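Local coordinates for protein beta-fructofuranosidase (Bifidobacterium adolescentis, PDB 6NOB) that probably hydrolyses terminal beta-fructofuranosidic linkages of sucrose and related fructosides, at residues G310-T316 / V362-H368; R401-V405 / D430-Y436; C136-G140 / G211-I217; L174-L178 / V247-E252; V169-H173 / N633-R637. All blocks are in the same frame, centred on the assembly; numbering follows the deposited sequence.

Contact 1. Residues G310-T316 / V362-H368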
# COMPACT_ATOMS: atom_id res chain seq x y z
N GLY A 310 -16.93 -16.18 14.56
CA GLY A 310 -15.97 -15.17 14.94
C GLY A 310 -14.54 -15.66 15.05
O GLY A 310 -13.65 -14.86 15.38
N ILE A 311 -14.29 -16.94 14.78
CA ILE A 311 -12.96 -17.53 14.91
C ILE A 311 -12.63 -18.27 13.62
O ILE A 311 -13.42 -19.11 13.17
CB ILE A 311 -12.87 -18.48 16.11
CG1 ILE A 311 -13.12 -17.72 17.42
CG2 ILE A 311 -11.52 -19.18 16.14
CD1 ILE A 311 -13.66 -18.59 18.52
N SER A 312 -11.48 -17.96 13.03
CA SER A 312 -10.96 -18.70 11.89
C SER A 312 -9.91 -19.68 12.40
O SER A 312 -9.02 -19.29 13.17
CB SER A 312 -10.38 -17.76 10.84
OG SER A 312 -9.39 -18.40 10.05
N THR A 313 -10.01 -20.94 11.98
CA THR A 313 -9.21 -22.00 12.56
C THR A 313 -8.18 -22.61 11.61
O THR A 313 -7.37 -23.42 12.06
CB THR A 313 -10.11 -23.14 13.08
OG1 THR A 313 -10.90 -23.65 12.01
CG2 THR A 313 -11.02 -22.63 14.20
N GLN A 314 -8.18 -22.24 10.33
CA GLN A 314 -7.22 -22.85 9.41
C GLN A 314 -5.81 -22.44 9.79
O GLN A 314 -5.51 -21.25 9.98
CB GLN A 314 -7.52 -22.46 7.96
CG GLN A 314 -6.91 -23.45 6.97
CD GLN A 314 -6.80 -22.91 5.55
OE1 GLN A 314 -7.72 -22.27 5.05
NE2 GLN A 314 -5.67 -23.18 4.90
N ASN A 315 -4.93 -23.43 9.90
CA ASN A 315 -3.56 -23.23 10.36
C ASN A 315 -2.62 -23.56 9.21
O ASN A 315 -2.48 -24.73 8.83
CB ASN A 315 -3.27 -24.10 11.58
CG ASN A 315 -1.98 -23.73 12.28
OD1 ASN A 315 -1.00 -23.32 11.64
ND2 ASN A 315 -1.97 -23.86 13.60
N THR A 316 -1.97 -22.54 8.65
CA THR A 316 -1.05 -22.75 7.54
C THR A 316 0.30 -23.29 7.99
O THR A 316 1.22 -23.37 7.16
CB THR A 316 -0.88 -21.45 6.74
OG1 THR A 316 -0.48 -20.39 7.61
CG2 THR A 316 -2.18 -21.07 6.06
N VAL A 362 -14.97 -9.00 15.88
CA VAL A 362 -15.74 -9.63 14.81
C VAL A 362 -15.00 -10.86 14.29
O VAL A 362 -15.63 -11.79 13.76
CB VAL A 362 -16.04 -8.62 13.69
CG1 VAL A 362 -14.76 -8.26 12.94
CG2 VAL A 362 -17.09 -9.16 12.73
N LEU A 363 -13.68 -10.90 14.44
CA LEU A 363 -12.87 -11.99 13.93
C LEU A 363 -11.61 -12.13 14.77
O LEU A 363 -10.97 -11.13 15.12
CB LEU A 363 -12.49 -11.76 12.46
CG LEU A 363 -11.60 -12.83 11.81
CD1 LEU A 363 -12.36 -14.14 11.68
CD2 LEU A 363 -11.08 -12.37 10.46
N ALA A 364 -11.27 -13.37 15.10
CA ALA A 364 -9.99 -13.70 15.72
C ALA A 364 -9.41 -14.89 14.98
O ALA A 364 -10.12 -15.86 14.71
CB ALA A 364 -10.15 -14.01 17.22
N ASP A 365 -8.12 -14.82 14.65
CA ASP A 365 -7.46 -15.85 13.86
C ASP A 365 -6.71 -16.78 14.81
O ASP A 365 -5.53 -16.59 15.10
CB ASP A 365 -6.52 -15.24 12.83
CG ASP A 365 -6.10 -16.22 11.75
OD1 ASP A 365 -6.20 -17.45 11.98
OD2 ASP A 365 -5.65 -15.78 10.67
N PHE A 366 -7.41 -17.80 15.30
CA PHE A 366 -6.77 -18.78 16.17
C PHE A 366 -5.93 -19.79 15.39
O PHE A 366 -5.01 -20.38 15.96
CB PHE A 366 -7.81 -19.51 17.02
CG PHE A 366 -8.04 -18.87 18.36
CD1 PHE A 366 -8.94 -17.83 18.49
CD2 PHE A 366 -7.34 -19.30 19.48
CE1 PHE A 366 -9.14 -17.23 19.72
CE2 PHE A 366 -7.54 -18.70 20.71
CZ PHE A 366 -8.44 -17.67 20.83
N GLY A 367 -6.23 -19.98 14.10
CA GLY A 367 -5.35 -20.79 13.27
C GLY A 367 -3.95 -20.20 13.18
O GLY A 367 -2.98 -20.94 13.01
N HIS A 368 -3.84 -18.88 13.29
CA HIS A 368 -2.56 -18.19 13.25
C HIS A 368 -2.35 -17.38 14.53
O HIS A 368 -1.89 -16.24 14.50
CB HIS A 368 -2.47 -17.29 12.02
CG HIS A 368 -2.61 -18.04 10.73
ND1 HIS A 368 -3.75 -17.99 9.96
CD2 HIS A 368 -1.76 -18.87 10.08
CE1 HIS A 368 -3.60 -18.75 8.89
NE2 HIS A 368 -2.40 -19.30 8.94
O HOH W 1 -7.01 -18.82 9.94

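Contact 2. Residues R401-V405 / D430-Y436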
# COMPACT_ATOMS: atom_id res chain seq x y z
N ARG A 401 6.62 -17.64 3.49
CA ARG A 401 6.18 -16.30 3.12
C ARG A 401 5.87 -15.48 4.37
O ARG A 401 5.08 -15.89 5.22
CB ARG A 401 4.96 -16.38 2.20
CG ARG A 401 5.25 -17.04 0.85
CD ARG A 401 3.98 -17.32 0.04
NE ARG A 401 3.15 -18.37 0.63
CZ ARG A 401 2.30 -19.12 -0.06
NH1 ARG A 401 2.17 -18.96 -1.37
NH2 ARG A 401 1.59 -20.05 0.56
N PHE A 402 6.50 -14.31 4.46
CA PHE A 402 6.48 -13.49 5.67
C PHE A 402 5.33 -12.48 5.62
O PHE A 402 5.18 -11.75 4.64
CB PHE A 402 7.82 -12.77 5.82
CG PHE A 402 7.95 -11.95 7.07
CD1 PHE A 402 7.91 -12.55 8.32
CD2 PHE A 402 8.17 -10.58 7.00
CE1 PHE A 402 8.05 -11.79 9.48
CE2 PHE A 402 8.31 -9.82 8.15
CZ PHE A 402 8.26 -10.43 9.39
N GLN A 403 4.53 -12.46 6.68
CA GLN A 403 3.45 -11.48 6.87
C GLN A 403 2.52 -11.43 5.66
O GLN A 403 2.32 -10.40 5.02
CB GLN A 403 4.02 -10.10 7.21
CG GLN A 403 4.88 -10.11 8.48
CD GLN A 403 5.15 -8.72 9.05
OE1 GLN A 403 5.55 -8.59 10.21
NE2 GLN A 403 4.94 -7.68 8.25
N GLN A 404 1.95 -12.59 5.36
CA GLN A 404 0.96 -12.69 4.29
C GLN A 404 -0.35 -12.04 4.70
O GLN A 404 -0.67 -11.94 5.89
CB GLN A 404 0.73 -14.16 3.94
CG GLN A 404 1.86 -14.80 3.17
CD GLN A 404 1.81 -14.46 1.69
OE1 GLN A 404 2.21 -13.37 1.28
NE2 GLN A 404 1.32 -15.40 0.89
N VAL A 405 -1.11 -11.59 3.71
CA VAL A 405 -2.42 -10.99 3.91
C VAL A 405 -3.47 -12.08 3.68
O VAL A 405 -3.50 -12.69 2.60
CB VAL A 405 -2.64 -9.79 2.98
CG1 VAL A 405 -4.08 -9.31 3.07
CG2 VAL A 405 -1.67 -8.67 3.34
N ASP A 430 -2.53 -13.25 -1.95
CA ASP A 430 -1.44 -13.19 -2.93
C ASP A 430 -0.40 -14.24 -2.54
O ASP A 430 0.15 -14.18 -1.44
CB ASP A 430 -0.82 -11.79 -2.96
CG ASP A 430 0.06 -11.58 -4.18
OD1 ASP A 430 1.15 -12.19 -4.24
OD2 ASP A 430 -0.34 -10.79 -5.06
N PHE A 431 -0.13 -15.18 -3.45
CA PHE A 431 0.75 -16.29 -3.13
C PHE A 431 2.22 -15.98 -3.38
O PHE A 431 3.06 -16.89 -3.28
CB PHE A 431 0.31 -17.56 -3.90
CG PHE A 431 0.56 -17.51 -5.39
CD1 PHE A 431 1.80 -17.87 -5.92
CD2 PHE A 431 -0.46 -17.19 -6.27
CE1 PHE A 431 2.02 -17.85 -7.29
CE2 PHE A 431 -0.25 -17.18 -7.64
CZ PHE A 431 0.99 -17.51 -8.15
N GLY A 432 2.56 -14.73 -3.68
CA GLY A 432 3.95 -14.33 -3.74
C GLY A 432 4.47 -13.87 -2.39
O GLY A 432 4.21 -14.52 -1.38
N THR A 433 5.19 -12.76 -2.36
CA THR A 433 5.62 -12.17 -1.09
C THR A 433 5.75 -10.67 -1.24
O THR A 433 6.13 -10.16 -2.30
CB THR A 433 6.95 -12.77 -0.60
OG1 THR A 433 7.25 -12.25 0.70
CG2 THR A 433 8.09 -12.44 -1.56
N GLY A 434 5.43 -9.95 -0.17
CA GLY A 434 5.57 -8.51 -0.14
C GLY A 434 4.34 -7.74 -0.55
O GLY A 434 4.35 -6.50 -0.45
N TYR A 435 3.30 -8.41 -1.02
CA TYR A 435 2.01 -7.77 -1.26
C TYR A 435 1.35 -7.55 0.10
O TYR A 435 0.89 -8.51 0.73
CB TYR A 435 1.15 -8.63 -2.18
CG TYR A 435 -0.22 -8.08 -2.47
CD1 TYR A 435 -0.41 -7.10 -3.45
CD2 TYR A 435 -1.34 -8.55 -1.80
CE1 TYR A 435 -1.67 -6.60 -3.73
CE2 TYR A 435 -2.60 -8.06 -2.08
CZ TYR A 435 -2.76 -7.08 -3.04
OH TYR A 435 -4.02 -6.59 -3.31
N TYR A 436 1.32 -6.30 0.55
CA TYR A 436 1.04 -6.01 1.95
C TYR A 436 0.14 -4.80 2.07
O TYR A 436 -0.04 -4.02 1.13
CB TYR A 436 2.35 -5.77 2.72
CG TYR A 436 2.23 -5.93 4.22
CD1 TYR A 436 2.05 -7.18 4.79
CD2 TYR A 436 2.32 -4.82 5.06
CE1 TYR A 436 1.94 -7.32 6.16
CE2 TYR A 436 2.21 -4.96 6.43
CZ TYR A 436 2.02 -6.21 6.97
OH TYR A 436 1.91 -6.35 8.34
O HOH W 2 8.57 -13.85 2.61
O HOH W 3 4.82 -12.67 2.03
O HOH W 4 3.39 -9.68 2.27
O HOH W 5 0.46 -11.16 1.28
O HOH W 6 -1.69 -12.82 0.68

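Contact 3. Residues C136-G140 / G211-I217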
# COMPACT_ATOMS: atom_id res chain seq x y z
N CYS A 136 -11.05 6.08 -1.95
CA CYS A 136 -12.43 6.45 -2.21
C CYS A 136 -12.54 7.02 -3.62
O CYS A 136 -11.54 7.39 -4.24
CB CYS A 136 -12.95 7.45 -1.17
SG CYS A 136 -12.12 9.05 -1.16
N GLN A 137 -13.77 7.05 -4.12
CA GLN A 137 -14.12 7.86 -5.28
C GLN A 137 -14.84 9.10 -4.75
O GLN A 137 -15.81 8.98 -4.00
CB GLN A 137 -15.01 7.10 -6.26
CG GLN A 137 -15.21 7.83 -7.58
CD GLN A 137 -15.76 6.94 -8.67
OE1 GLN A 137 -16.45 5.95 -8.40
NE2 GLN A 137 -15.47 7.29 -9.92
N PHE A 138 -14.34 10.28 -5.10
CA PHE A 138 -14.86 11.53 -4.57
C PHE A 138 -15.01 12.54 -5.69
O PHE A 138 -14.01 12.92 -6.31
CB PHE A 138 -13.94 12.08 -3.47
CG PHE A 138 -14.40 13.38 -2.89
CD1 PHE A 138 -15.58 13.46 -2.18
CD2 PHE A 138 -13.64 14.53 -3.06
CE1 PHE A 138 -16.01 14.66 -1.65
CE2 PHE A 138 -14.06 15.73 -2.53
CZ PHE A 138 -15.24 15.80 -1.82
N GLN A 139 -16.24 12.96 -5.95
CA GLN A 139 -16.55 13.99 -6.94
C GLN A 139 -15.89 13.67 -8.28
O GLN A 139 -15.22 14.51 -8.89
CB GLN A 139 -16.14 15.37 -6.44
CG GLN A 139 -17.09 15.94 -5.38
CD GLN A 139 -16.55 17.18 -4.69
OE1 GLN A 139 -15.48 17.68 -5.03
NE2 GLN A 139 -17.29 17.69 -3.72
N GLY A 140 -16.08 12.43 -8.73
CA GLY A 140 -15.62 12.00 -10.03
C GLY A 140 -14.18 11.51 -10.10
O GLY A 140 -13.76 11.03 -11.16
N GLY A 211 -19.86 8.87 -3.67
CA GLY A 211 -18.75 9.79 -3.81
C GLY A 211 -19.02 10.95 -4.75
O GLY A 211 -18.57 12.07 -4.52
N ASN A 212 -19.75 10.69 -5.84
CA ASN A 212 -20.01 11.76 -6.80
C ASN A 212 -20.94 12.82 -6.24
O ASN A 212 -20.89 13.97 -6.69
CB ASN A 212 -20.58 11.18 -8.10
CG ASN A 212 -19.50 10.78 -9.09
OD1 ASN A 212 -18.32 10.70 -8.74
ND2 ASN A 212 -19.89 10.53 -10.33
N GLU A 213 -21.77 12.47 -5.26
CA GLU A 213 -22.68 13.41 -4.62
C GLU A 213 -22.12 14.00 -3.33
O GLU A 213 -22.80 14.80 -2.69
CB GLU A 213 -24.01 12.72 -4.31
CG GLU A 213 -24.48 11.75 -5.37
CD GLU A 213 -25.74 11.02 -4.96
OE1 GLU A 213 -25.93 9.87 -5.41
OE2 GLU A 213 -26.54 11.59 -4.18
N ALA A 214 -20.91 13.61 -2.94
CA ALA A 214 -20.38 13.98 -1.63
C ALA A 214 -19.90 15.43 -1.62
O ALA A 214 -19.60 16.03 -2.65
CB ALA A 214 -19.24 13.05 -1.23
N ASN A 215 -19.85 15.99 -0.41
CA ASN A 215 -19.32 17.32 -0.19
C ASN A 215 -17.94 17.33 0.45
O ASN A 215 -17.26 18.36 0.40
CB ASN A 215 -20.27 18.14 0.70
CG ASN A 215 -21.54 18.51 -0.02
OD1 ASN A 215 -22.63 18.01 0.29
ND2 ASN A 215 -21.42 19.40 -1.01
N ALA A 216 -17.51 16.21 1.04
CA ALA A 216 -16.21 16.12 1.68
C ALA A 216 -15.85 14.65 1.85
O ALA A 216 -16.71 13.77 1.81
CB ALA A 216 -16.20 16.83 3.04
N ILE A 217 -14.55 14.40 2.03
CA ILE A 217 -14.04 13.09 2.42
C ILE A 217 -13.78 13.13 3.91
O ILE A 217 -13.03 13.98 4.40
CB ILE A 217 -12.75 12.73 1.66
CG1 ILE A 217 -12.92 12.86 0.15
CG2 ILE A 217 -12.29 11.33 2.03
CD1 ILE A 217 -11.60 12.77 -0.59
O HOH W 7 -16.92 20.10 -2.02

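Contact 4. Residues L174-L178 / V247-E252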
# COMPACT_ATOMS: atom_id res chain seq x y z
N LEU A 174 -0.52 15.41 -5.56
CA LEU A 174 -1.12 16.49 -4.78
C LEU A 174 -0.21 16.84 -3.61
O LEU A 174 0.77 16.14 -3.36
CB LEU A 174 -2.51 16.07 -4.31
CG LEU A 174 -3.55 16.00 -5.44
CD1 LEU A 174 -4.91 15.60 -4.90
CD2 LEU A 174 -3.62 17.33 -6.18
N PRO A 175 -0.47 17.93 -2.87
CA PRO A 175 0.39 18.26 -1.73
C PRO A 175 0.28 17.24 -0.61
O PRO A 175 -0.70 16.49 -0.49
CB PRO A 175 -0.12 19.63 -1.28
CG PRO A 175 -0.82 20.19 -2.46
CD PRO A 175 -1.43 19.01 -3.15
N VAL A 176 1.31 17.23 0.24
CA VAL A 176 1.31 16.37 1.42
C VAL A 176 0.10 16.69 2.28
O VAL A 176 -0.20 17.86 2.55
CB VAL A 176 2.62 16.53 2.20
CG1 VAL A 176 2.51 15.91 3.59
CG2 VAL A 176 3.77 15.91 1.43
N PHE A 177 -0.61 15.65 2.71
CA PHE A 177 -1.94 15.78 3.30
C PHE A 177 -1.92 15.83 4.82
O PHE A 177 -2.46 16.77 5.41
CB PHE A 177 -2.82 14.62 2.82
CG PHE A 177 -4.25 14.75 3.23
CD1 PHE A 177 -5.06 15.72 2.66
CD2 PHE A 177 -4.79 13.90 4.18
CE1 PHE A 177 -6.38 15.84 3.04
CE2 PHE A 177 -6.11 14.01 4.56
CZ PHE A 177 -6.91 14.98 3.99
N LEU A 178 -1.33 14.83 5.48
CA LEU A 178 -1.19 14.81 6.93
C LEU A 178 0.27 14.65 7.30
O LEU A 178 1.08 14.15 6.51
CB LEU A 178 -2.03 13.69 7.56
CG LEU A 178 -3.53 13.95 7.65
CD1 LEU A 178 -4.29 12.64 7.81
CD2 LEU A 178 -3.84 14.90 8.79
N VAL A 247 -8.20 18.50 -1.60
CA VAL A 247 -6.76 18.73 -1.55
C VAL A 247 -6.28 18.92 -0.12
O VAL A 247 -5.37 18.22 0.34
CB VAL A 247 -6.37 19.94 -2.42
CG1 VAL A 247 -4.89 20.25 -2.27
CG2 VAL A 247 -6.71 19.69 -3.88
N HIS A 248 -6.88 19.87 0.60
CA HIS A 248 -6.39 20.28 1.91
C HIS A 248 -7.13 19.58 3.03
O HIS A 248 -8.32 19.28 2.93
CB HIS A 248 -6.52 21.80 2.08
CG HIS A 248 -5.83 22.58 1.01
ND1 HIS A 248 -6.50 23.07 -0.10
CD2 HIS A 248 -4.54 22.97 0.88
CE1 HIS A 248 -5.64 23.72 -0.87
NE2 HIS A 248 -4.45 23.68 -0.30
N VAL A 249 -6.41 19.32 4.14
CA VAL A 249 -6.98 18.70 5.32
C VAL A 249 -7.47 19.79 6.27
O VAL A 249 -6.97 20.92 6.27
CB VAL A 249 -5.97 17.77 6.02
CG1 VAL A 249 -4.91 18.57 6.77
CG2 VAL A 249 -6.68 16.82 6.96
N ARG A 250 -8.47 19.45 7.07
CA ARG A 250 -9.00 20.33 8.11
C ARG A 250 -8.83 19.65 9.47
O ARG A 250 -8.20 18.59 9.58
CB ARG A 250 -10.46 20.69 7.82
CG ARG A 250 -10.61 21.66 6.67
CD ARG A 250 -9.72 22.88 6.88
NE ARG A 250 -9.88 23.88 5.83
CZ ARG A 250 -9.48 25.14 5.93
NH1 ARG A 250 -8.89 25.57 7.04
NH2 ARG A 250 -9.67 25.98 4.92
N VAL A 251 -9.43 20.25 10.50
CA VAL A 251 -9.07 19.95 11.88
C VAL A 251 -9.25 18.47 12.19
O VAL A 251 -10.20 17.82 11.73
CB VAL A 251 -9.88 20.84 12.84
CG1 VAL A 251 -11.38 20.68 12.59
CG2 VAL A 251 -9.53 20.53 14.30
N GLU A 252 -8.30 17.92 12.96
CA GLU A 252 -8.26 16.52 13.34
C GLU A 252 -8.54 16.39 14.83
O GLU A 252 -8.04 17.18 15.64
CB GLU A 252 -6.90 15.91 13.00
CG GLU A 252 -6.75 14.42 13.32
CD GLU A 252 -5.36 13.90 13.00
OE1 GLU A 252 -4.62 14.58 12.26
OE2 GLU A 252 -5.00 12.81 13.50
O HOH W 8 -3.34 16.97 -0.93

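Contact 5. Residues V169-H173 / N633-R637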
# COMPACT_ATOMS: atom_id res chain seq x y z
N VAL A 169 -5.31 4.41 -13.13
CA VAL A 169 -4.06 4.02 -13.78
C VAL A 169 -3.06 5.17 -13.80
O VAL A 169 -1.90 5.00 -13.39
CB VAL A 169 -4.32 3.50 -15.21
CG1 VAL A 169 -3.01 3.28 -15.94
CG2 VAL A 169 -5.15 2.22 -15.17
N HIS A 170 -3.47 6.35 -14.26
CA HIS A 170 -2.62 7.53 -14.33
C HIS A 170 -2.89 8.43 -13.14
O HIS A 170 -4.06 8.72 -12.84
CB HIS A 170 -2.85 8.30 -15.63
CG HIS A 170 -2.68 7.48 -16.87
ND1 HIS A 170 -3.73 6.82 -17.48
CD2 HIS A 170 -1.58 7.20 -17.62
CE1 HIS A 170 -3.28 6.18 -18.55
NE2 HIS A 170 -1.99 6.40 -18.65
N TRP A 171 -1.84 8.90 -12.48
CA TRP A 171 -1.95 9.59 -11.21
C TRP A 171 -1.39 11.00 -11.30
O TRP A 171 -0.36 11.24 -11.94
CB TRP A 171 -1.26 8.80 -10.10
CG TRP A 171 -1.96 7.50 -9.88
CD1 TRP A 171 -1.65 6.29 -10.43
CD2 TRP A 171 -3.12 7.30 -9.08
NE1 TRP A 171 -2.54 5.34 -10.01
CE2 TRP A 171 -3.46 5.93 -9.18
CE3 TRP A 171 -3.91 8.13 -8.27
CZ2 TRP A 171 -4.55 5.38 -8.51
CZ3 TRP A 171 -4.99 7.58 -7.61
CH2 TRP A 171 -5.30 6.22 -7.73
N THR A 172 -2.08 11.94 -10.65
CA THR A 172 -1.66 13.32 -10.52
C THR A 172 -1.30 13.59 -9.07
O THR A 172 -2.11 13.34 -8.17
CB THR A 172 -2.77 14.27 -10.98
OG1 THR A 172 -2.98 14.13 -12.40
CG2 THR A 172 -2.41 15.72 -10.67
N HIS A 173 -0.09 14.11 -8.84
CA HIS A 173 0.42 14.28 -7.49
C HIS A 173 -0.15 15.53 -6.83
O HIS A 173 -0.24 16.59 -7.46
CB HIS A 173 1.95 14.38 -7.51
CG HIS A 173 2.63 13.11 -7.91
ND1 HIS A 173 2.81 12.05 -7.05
CD2 HIS A 173 3.18 12.73 -9.09
CE1 HIS A 173 3.44 11.07 -7.67
NE2 HIS A 173 3.68 11.46 -8.91
N ASN A 633 2.40 -0.39 -21.47
CA ASN A 633 2.58 1.05 -21.51
C ASN A 633 3.11 1.57 -20.17
O ASN A 633 3.07 0.88 -19.15
CB ASN A 633 1.26 1.75 -21.83
CG ASN A 633 0.75 1.43 -23.22
OD1 ASN A 633 1.52 1.32 -24.17
ND2 ASN A 633 -0.56 1.30 -23.34
N GLY A 634 3.59 2.81 -20.20
CA GLY A 634 3.94 3.53 -18.99
C GLY A 634 2.88 4.56 -18.66
O GLY A 634 2.08 4.94 -19.51
N ILE A 635 2.88 5.01 -17.40
CA ILE A 635 1.86 5.93 -16.91
C ILE A 635 2.38 7.34 -16.73
O ILE A 635 1.60 8.22 -16.33
CB ILE A 635 1.24 5.42 -15.59
CG1 ILE A 635 2.28 5.43 -14.47
CG2 ILE A 635 0.66 4.03 -15.77
CD1 ILE A 635 1.71 5.16 -13.10
N TRP A 636 3.66 7.59 -16.99
CA TRP A 636 4.21 8.94 -16.89
C TRP A 636 4.49 9.58 -18.24
O TRP A 636 4.23 10.77 -18.41
CB TRP A 636 5.48 8.93 -16.04
CG TRP A 636 5.31 8.16 -14.75
CD1 TRP A 636 5.82 6.93 -14.46
CD2 TRP A 636 4.57 8.58 -13.59
NE1 TRP A 636 5.45 6.55 -13.20
CE2 TRP A 636 4.68 7.54 -12.64
CE3 TRP A 636 3.83 9.72 -13.27
CZ2 TRP A 636 4.08 7.62 -11.38
CZ3 TRP A 636 3.23 9.79 -12.02
CH2 TRP A 636 3.36 8.74 -11.09
N ARG A 637 5.01 8.82 -19.19
CA ARG A 637 5.23 9.32 -20.54
C ARG A 637 4.42 8.53 -21.56
O ARG A 637 4.61 7.32 -21.72
CB ARG A 637 6.72 9.27 -20.90
O HOH W 9 -0.48 5.49 -20.72
O HOH W 10 0.66 8.50 -13.76

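Contact 1. Residues G310-T316 / V362-H368
A two-residue parallel pairing at the edge of a propeller sheet sets I311 beside A364 and S312 beside D365, adding strand 311-312 to strand 357-365. A364 N donates to G310 O (2.8 Å) and S312 N to A364 O (3.0 Å). Past the bridges, G367 N reaches a lone pair of S312 O in the carbonyl plane, at 3.0 Å. A side chain on G367 would run into Q314 O. On one face of the pairing, I311 CG2 touches F366 CD1 at 3.7 Å; on the other, a water donates to D365 OD1 and Q314 O. H368 ND1 bonds the syn side of D365 OD2 (3.0 Å), whose second partner is Y408. At the edge of the same imidazole, NE2 and T316 OG1 share a 2.6 Å hydrogen bond, and this hydroxyl also bonds Y395. Bonds at both ring nitrogens should hold the imidazole against turning, and the carboxylate at ND1 would probably polarise it.

Contact 2. Residues R401-V405 / D430-Y436
Two side chains of the loop 401-405, R401 and Q404, donate to main-chain carbonyls of 430-436. R401 NH1 bonds F431 O at 3.0 Å; the oxygen lies in the guanidinium plane, while the nitrogen comes to the carbonyl from its flank, with a C=O...N angle of 111°. NE of the same arginine forms a salt bridge with D397, and NH1 also bonds D574 O, so the group is held from several sides. Q404 starts out away from the partner segment, but a bend at chi2 (-81°) folds its amide back and brings NE2 to D430 O (2.9 Å). D430 OD1 takes the N-H of G432 at 3.0 Å, an Asx turn that shapes the receiving loop; its OD2 is held by R476 and S604.

Ordered waters add further polar links. One bridges F402 N and T433 OG1, and another accepts from V405 N while lying 2.7 Å from Y435 O and close to Q404 OE1.

The ring contacts involve Y436. Q403 O sits at its edge, 3.2 Å from CD1, and V405 CG2 lies obliquely to the ring, 4.3 Å from the same CD1.

The loop leads into strand 405-415, with V405 also resting on V389 of strand 385-396, whereas Y435 and Y436 begin strand 435-442 of the next sheet. F431 and Y435 reach strand 601-606 of the C-terminal sandwich.

Contact 3. Residues C136-G140 / G211-I217
The F138 ring is clasped on both faces: I217 CG1 lies over one, 3.6 Å from the centroid in a CH-pi contact, and Q139 CG covers the opposite one. At the ring edge, CE1 meets A214 CB (3.6 Å) and A216 N (3.4 Å). Next to it, C136 SG touches I217 CD1 at 3.8 Å. An alanine in place of F138 would probably leave I217 CG1 and A214 CB facing a gap. Around this apolar centre, Q139 NE2 donates to A214 O (3.0 Å) with the oxygen in its amide plane, and a water carries the same NE2 on to N215 O. Q139 N bonds G211 O almost straight (2.9 Å, 170°) from above the carbonyl plane, while A214 N reaches that oxygen from the opposite face. Farther out, N212 N is held by D444. The contact joins the end of strand 127-138, before its turn into 141-149, to the start of strand 216-227, where N215 and A216 form a classic beta bulge against V202 of strand 190-202.

Contact 4. Residues L174-L178 / V247-E252
F177 holds CG trans to its main-chain nitrogen (chi1 -173°), which swings the ring across to V249, and V249 answers with a chi1 of 75° that leaves CG2 directed at the ring and CG1 at the phenylalanine backbone. V249 CB therefore lies over one face of the ring, 3.8 Å from its centroid in a CH-pi contact, while V249 CG2 approaches F177 CZ to 3.5 Å and V249 CG1 comes 3.3 Å from F177 O. The ring edge is used as well: V247 O lies in the ring plane, 3.4 Å from F177 CD1. L178 CD2 extends the apolar patch, meeting V249 CG2 at 3.9 Å. F177 and L178 form a classic beta bulge opposite W160 of strand 159-165, and their side chains pack on the loop that follows strand 235-243 in the neighbouring sheet. L178 CD2 also touches E252 OE1 (3.6 Å); the carboxylate is anchored elsewhere, its OE2 forming a salt bridge with R223 and a hydrogen bond with T239. At the other end of the contact P175 CD packs obliquely on V247 CG1 at 3.8 Å, and both residues lie against L85 of helix 85-88. One water spans the backbones there, donating to P175 O and to V247 O, each 2.7 Å away.

Contact 5. Residues V169-H173 / N633-R637
H173 and the six-membered ring of W636 meet rim to rim, their planes only 6° apart and neither over the face of the other, with H173 NE2 3.5 Å from W636 CH2. One face of the tryptophan carries its neighbour I635 through CG1, together with an ordered water; the indole also stacks with Y112. The H170 ring has V169 CG1 over one face and I635 O at its edge, 3.6 Å from CD2. With an alanine instead of H173, the outer rim of W636 is likely to lose the imidazole beside it and Y112 OH its weak bond to NE2. These groups dock the C-terminal tail, which runs on from strand 624-632 of the C-terminal sandwich, against the loop leading into strand 172-173 of a propeller sheet. I635 supplies the apolar part of the joint: CG2 packs on V169 CG1 (3.7 Å) and CD1 lies 3.6 Å from V169 O. Helix 491-497 adds L497 beside both V169 and I635. The polar links run through water: one accepts from W171 N and donates to I635 O (2.8 Å), and another joins G634 O to H170 NE2, while H170 ND1 is taken by D167.

Contacts 1 to 4 lie around the propeller, whose central funnel holds the active site in family 32 enzymes; contact 5 joins it to the C-terminal sandwich, which contact 2 borders. Contacts 1 and 2 have centres about 18 Å apart; contacts 3 and 4, about 16 Å apart, alternate in sequence. Contact 5 encloses contacts 1, 2 and 4 along the chain, and its centre lies about 39 Å from that of contact 1. The side chain of Y436 in contact 2 is about 5 Å from a bound di(hydroxyethyl)ether, and its hydroxyl lies close to E375, whose Glu-Cys-Pro-Asp setting matches the family's acid/base motif, so contact 2 is probably the one nearest the catalytic funnel.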